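Local atomic coordinates of Lmo1076 protein (Listeria monocytogenes serovar 1/2a, PDB entry 5JQC), a protein that probably acts as a secreted cell-wall amidase (autolysin), this chain being a portion built of three GW domains of the SH3 clan. Residues K104-T109 and T157-Q162. Residues are numbered along the deposited sequence; the frame is centred on the assembly and turned at random.
Sequences KTLNLT and TYYQFQ
The CD1 methyl of Leu106 approaches ring atoms CD1 and CE1 of Tyr159 obliquely, while Phe176 meets the same ring in an edge-to-face pair. The setting is the middle of three GW domains, members of the SH3 clan, and it illustrates how residues on strands that are not neighbours can still touch across an antiparallel sheet. Strand 144-153 runs between 103-112 and 156-163, so the backbones of 104-109 and 157-162 stay apart, the nearest CA atoms, those of Leu106 and Tyr159, being separated by 8.8 Å. No hydrogen bond joins the two segments; instead each pairs with other strands, and Leu106, for one, is backbone hydrogen-bonded to Ile148 of the intervening strand. Contact therefore depends on side chains reaching over that strand on one side of the sheet. The CB of Leu106 points toward segment 157-162, and with CG anti to the carbonyl carbon (chi1 -65°) and an extended second torsion (chi2 177°), the side chain carries CD1 to 3.7 Å from Tyr159 CE1. The neighbouring ring carbon, Tyr159 CD1, lies 4.0 Å from Leu106 CD1, which makes this an apolar van der Waals contact between one methyl and two ring carbons. The two side chains cross at about a right angle, and the interface is small, burying 92 Å² in all. Beyond the pair, Leu106 also rests on Ile147 and Gln150, and Tyr159 on Ala173, which tie the contact to the middle strand and to a loop. The three touching residues are all partly exposed, so the cluster belongs to the domain surface. Two residues along from Leu106, Leu108 makes a looser approach at the phenol end, its CD1 lying 4.4 Å from Tyr159 OH.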
ATOM      1  N   LYS A 104      -5.343  -3.697   2.809  1.00 64.27           N
ATOM      2  CA  LYS A 104      -6.242  -3.137   3.809  1.00 59.58           C
ATOM      3  C   LYS A 104      -6.172  -1.617   3.816  1.00 60.10           C
ATOM      4  O   LYS A 104      -5.149  -1.016   3.469  1.00 58.44           O
ATOM      5  CB  LYS A 104      -5.955  -3.690   5.211  1.00 60.42           C
ATOM      6  CG  LYS A 104      -4.582  -3.444   5.790  1.00 61.92           C
ATOM      7  CD  LYS A 104      -4.482  -4.138   7.148  1.00 69.69           C
ATOM      8  CE  LYS A 104      -3.202  -3.809   7.908  1.00 74.83           C
ATOM      9  NZ  LYS A 104      -3.408  -3.956   9.386  1.00 76.84           N
ATOM     10  N   THR A 105      -7.297  -1.013   4.192  1.00 59.31           N
ATOM     11  CA  THR A 105      -7.372   0.418   4.420  1.00 52.81           C
ATOM     12  C   THR A 105      -6.536   0.798   5.638  1.00 57.20           C
ATOM     13  O   THR A 105      -6.436   0.038   6.605  1.00 58.29           O
ATOM     14  CB  THR A 105      -8.834   0.825   4.618  1.00 57.46           C
ATOM     15  OG1 THR A 105      -9.566   0.545   3.418  1.00 62.40           O
ATOM     16  CG2 THR A 105      -8.960   2.314   4.945  1.00 58.81           C
ATOM     17  N   LEU A 106      -5.913   1.977   5.577  1.00 57.75           N
ATOM     18  CA  LEU A 106      -5.041   2.475   6.629  1.00 58.73           C
ATOM     19  C   LEU A 106      -5.402   3.912   6.946  1.00 58.19           C
ATOM     20  O   LEU A 106      -6.056   4.597   6.154  1.00 55.83           O
ATOM     21  CB  LEU A 106      -3.564   2.415   6.214  1.00 59.78           C
ATOM     22  CG  LEU A 106      -2.967   1.033   5.997  1.00 58.61           C
ATOM     23  CD1 LEU A 106      -1.528   1.155   5.510  1.00 57.50           C
ATOM     24  CD2 LEU A 106      -3.044   0.252   7.292  1.00 55.74           C
ATOM     25  N   ASN A 107      -4.917   4.383   8.103  1.00 56.42           N
ATOM     26  CA  ASN A 107      -5.050   5.790   8.476  1.00 56.55           C
ATOM     27  C   ASN A 107      -3.776   6.230   9.202  1.00 58.36           C
ATOM     28  O   ASN A 107      -3.745   6.448  10.412  1.00 59.92           O
ATOM     29  CB  ASN A 107      -6.290   6.031   9.347  1.00 62.00           C
ATOM     30  CG  ASN A 107      -6.413   7.479   9.787  1.00 63.65           C
ATOM     31  OD1 ASN A 107      -6.081   8.393   9.027  1.00 63.55           O
ATOM     32  ND2 ASN A 107      -6.870   7.697  11.026  1.00 62.04           N
ATOM     33  N   LEU A 108      -2.694   6.391   8.451  1.00 55.49           N
ATOM     34  CA  LEU A 108      -1.409   6.753   9.019  1.00 52.21           C
ATOM     35  C   LEU A 108      -0.957   8.072   8.425  1.00 50.54           C
ATOM     36  O   LEU A 108      -1.453   8.508   7.381  1.00 53.36           O
ATOM     37  CB  LEU A 108      -0.351   5.677   8.731  1.00 53.64           C
ATOM     38  CG  LEU A 108      -0.820   4.257   9.028  1.00 52.54           C
ATOM     39  CD1 LEU A 108       0.232   3.231   8.607  1.00 49.46           C
ATOM     40  CD2 LEU A 108      -1.133   4.160  10.505  1.00 50.72           C
ATOM     41  N   THR A 109       0.003   8.704   9.093  1.00 48.74           N
ATOM     42  CA  THR A 109       0.723   9.811   8.494  1.00 51.44           C
ATOM     43  C   THR A 109       2.215   9.595   8.676  1.00 49.99           C
ATOM     44  O   THR A 109       2.659   8.902   9.599  1.00 47.10           O
ATOM     45  CB  THR A 109       0.315  11.169   9.086  1.00 53.91           C
ATOM     46  OG1 THR A 109       0.963  11.371  10.352  1.00 55.04           O
ATOM     47  CG2 THR A 109      -1.189  11.237   9.275  1.00 53.10           C
ATOM     48  N   THR A 157       5.718  -4.274   0.478  1.00 51.00           N
ATOM     49  CA  THR A 157       4.520  -3.540   0.864  1.00 49.89           C
ATOM     50  C   THR A 157       4.528  -2.166   0.207  1.00 46.70           C
ATOM     51  O   THR A 157       5.553  -1.473   0.207  1.00 53.41           O
ATOM     52  CB  THR A 157       4.448  -3.400   2.383  1.00 54.45           C
ATOM     53  OG1 THR A 157       4.639  -4.685   2.982  1.00 56.10           O
ATOM     54  CG2 THR A 157       3.106  -2.852   2.812  1.00 59.31           C
ATOM     55  N   TYR A 158       3.388  -1.789  -0.357  1.00 44.95           N
ATOM     56  CA  TYR A 158       3.203  -0.530  -1.058  1.00 45.93           C
ATOM     57  C   TYR A 158       2.094   0.261  -0.385  1.00 52.57           C
ATOM     58  O   TYR A 158       0.988  -0.257  -0.197  1.00 56.62           O
ATOM     59  CB  TYR A 158       2.842  -0.779  -2.513  1.00 46.21           C
ATOM     60  CG  TYR A 158       3.985  -1.406  -3.273  1.00 50.68           C
ATOM     61  CD1 TYR A 158       5.009  -0.621  -3.770  1.00 49.51           C
ATOM     62  CD2 TYR A 158       4.058  -2.784  -3.460  1.00 52.18           C
ATOM     63  CE1 TYR A 158       6.068  -1.163  -4.445  1.00 48.99           C
ATOM     64  CE2 TYR A 158       5.130  -3.351  -4.151  1.00 52.96           C
ATOM     65  CZ  TYR A 158       6.130  -2.525  -4.637  1.00 52.03           C
ATOM     66  OH  TYR A 158       7.203  -3.051  -5.315  1.00 51.01           O
ATOM     67  N   TYR A 159       2.379   1.511  -0.043  1.00 45.73           N
ATOM     68  CA  TYR A 159       1.389   2.396   0.573  1.00 45.61           C
ATOM     69  C   TYR A 159       0.758   3.281  -0.482  1.00 50.64           C
ATOM     70  O   TYR A 159       1.470   3.881  -1.294  1.00 54.23           O
ATOM     71  CB  TYR A 159       2.026   3.300   1.615  1.00 42.35           C
ATOM     72  CG  TYR A 159       2.355   2.630   2.892  1.00 45.44           C
ATOM     73  CD1 TYR A 159       1.730   1.453   3.264  1.00 47.43           C
ATOM     74  CD2 TYR A 159       3.291   3.184   3.741  1.00 45.46           C
ATOM     75  CE1 TYR A 159       2.046   0.842   4.459  1.00 50.39           C
ATOM     76  CE2 TYR A 159       3.614   2.594   4.931  1.00 48.88           C
ATOM     77  CZ  TYR A 159       2.987   1.427   5.295  1.00 52.47           C
ATOM     78  OH  TYR A 159       3.318   0.837   6.496  1.00 56.86           O
ATOM     79  N   GLN A 160      -0.560   3.398  -0.444  1.00 50.13           N
ATOM     80  CA  GLN A 160      -1.241   4.455  -1.174  1.00 51.40           C
ATOM     81  C   GLN A 160      -1.282   5.688  -0.280  1.00 47.58           C
ATOM     82  O   GLN A 160      -1.581   5.581   0.913  1.00 52.60           O
ATOM     83  CB  GLN A 160      -2.650   4.018  -1.571  1.00 52.42           C
ATOM     84  CG  GLN A 160      -3.289   4.962  -2.563  1.00 53.17           C
ATOM     85  CD  GLN A 160      -4.701   4.591  -2.895  1.00 54.62           C
ATOM     86  OE1 GLN A 160      -5.427   4.069  -2.054  1.00 64.40           O
ATOM     87  NE2 GLN A 160      -5.104   4.847  -4.135  1.00 51.41           N
ATOM     88  N   PHE A 161      -0.967   6.851  -0.839  1.00 49.99           N
ATOM     89  CA  PHE A 161      -0.694   8.013  -0.001  1.00 52.05           C
ATOM     90  C   PHE A 161      -1.187   9.304  -0.646  1.00 52.49           C
ATOM     91  O   PHE A 161      -1.322   9.413  -1.868  1.00 53.77           O
ATOM     92  CB  PHE A 161       0.803   8.152   0.298  1.00 54.10           C
ATOM     93  CG  PHE A 161       1.611   8.596  -0.897  1.00 58.52           C
ATOM     94  CD1 PHE A 161       1.934   7.706  -1.899  1.00 55.28           C
ATOM     95  CD2 PHE A 161       2.018   9.906  -1.026  1.00 56.38           C
ATOM     96  CE1 PHE A 161       2.642   8.116  -2.997  1.00 53.37           C
ATOM     97  CE2 PHE A 161       2.724  10.317  -2.114  1.00 55.81           C
ATOM     98  CZ  PHE A 161       3.043   9.422  -3.103  1.00 57.36           C
ATOM     99  N   GLN A 162      -1.411  10.302   0.209  1.00 53.52           N
ATOM    100  CA  GLN A 162      -1.877  11.623  -0.195  1.00 55.20           C
ATOM    101  C   GLN A 162      -0.892  12.685   0.268  1.00 56.15           C
ATOM    102  O   GLN A 162      -0.315  12.577   1.358  1.00 54.36           O
ATOM    103  CB  GLN A 162      -3.251  11.925   0.391  1.00 52.66           C
ATOM    104  CG  GLN A 162      -4.269  10.842   0.123  1.00 56.22           C
ATOM    105  CD  GLN A 162      -5.627  11.173   0.723  1.00 64.89           C
ATOM    106  OE1 GLN A 162      -5.746  11.439   1.923  1.00 63.46           O
ATOM    107  NE2 GLN A 162      -6.662  11.151  -0.108  1.00 71.04           N
TER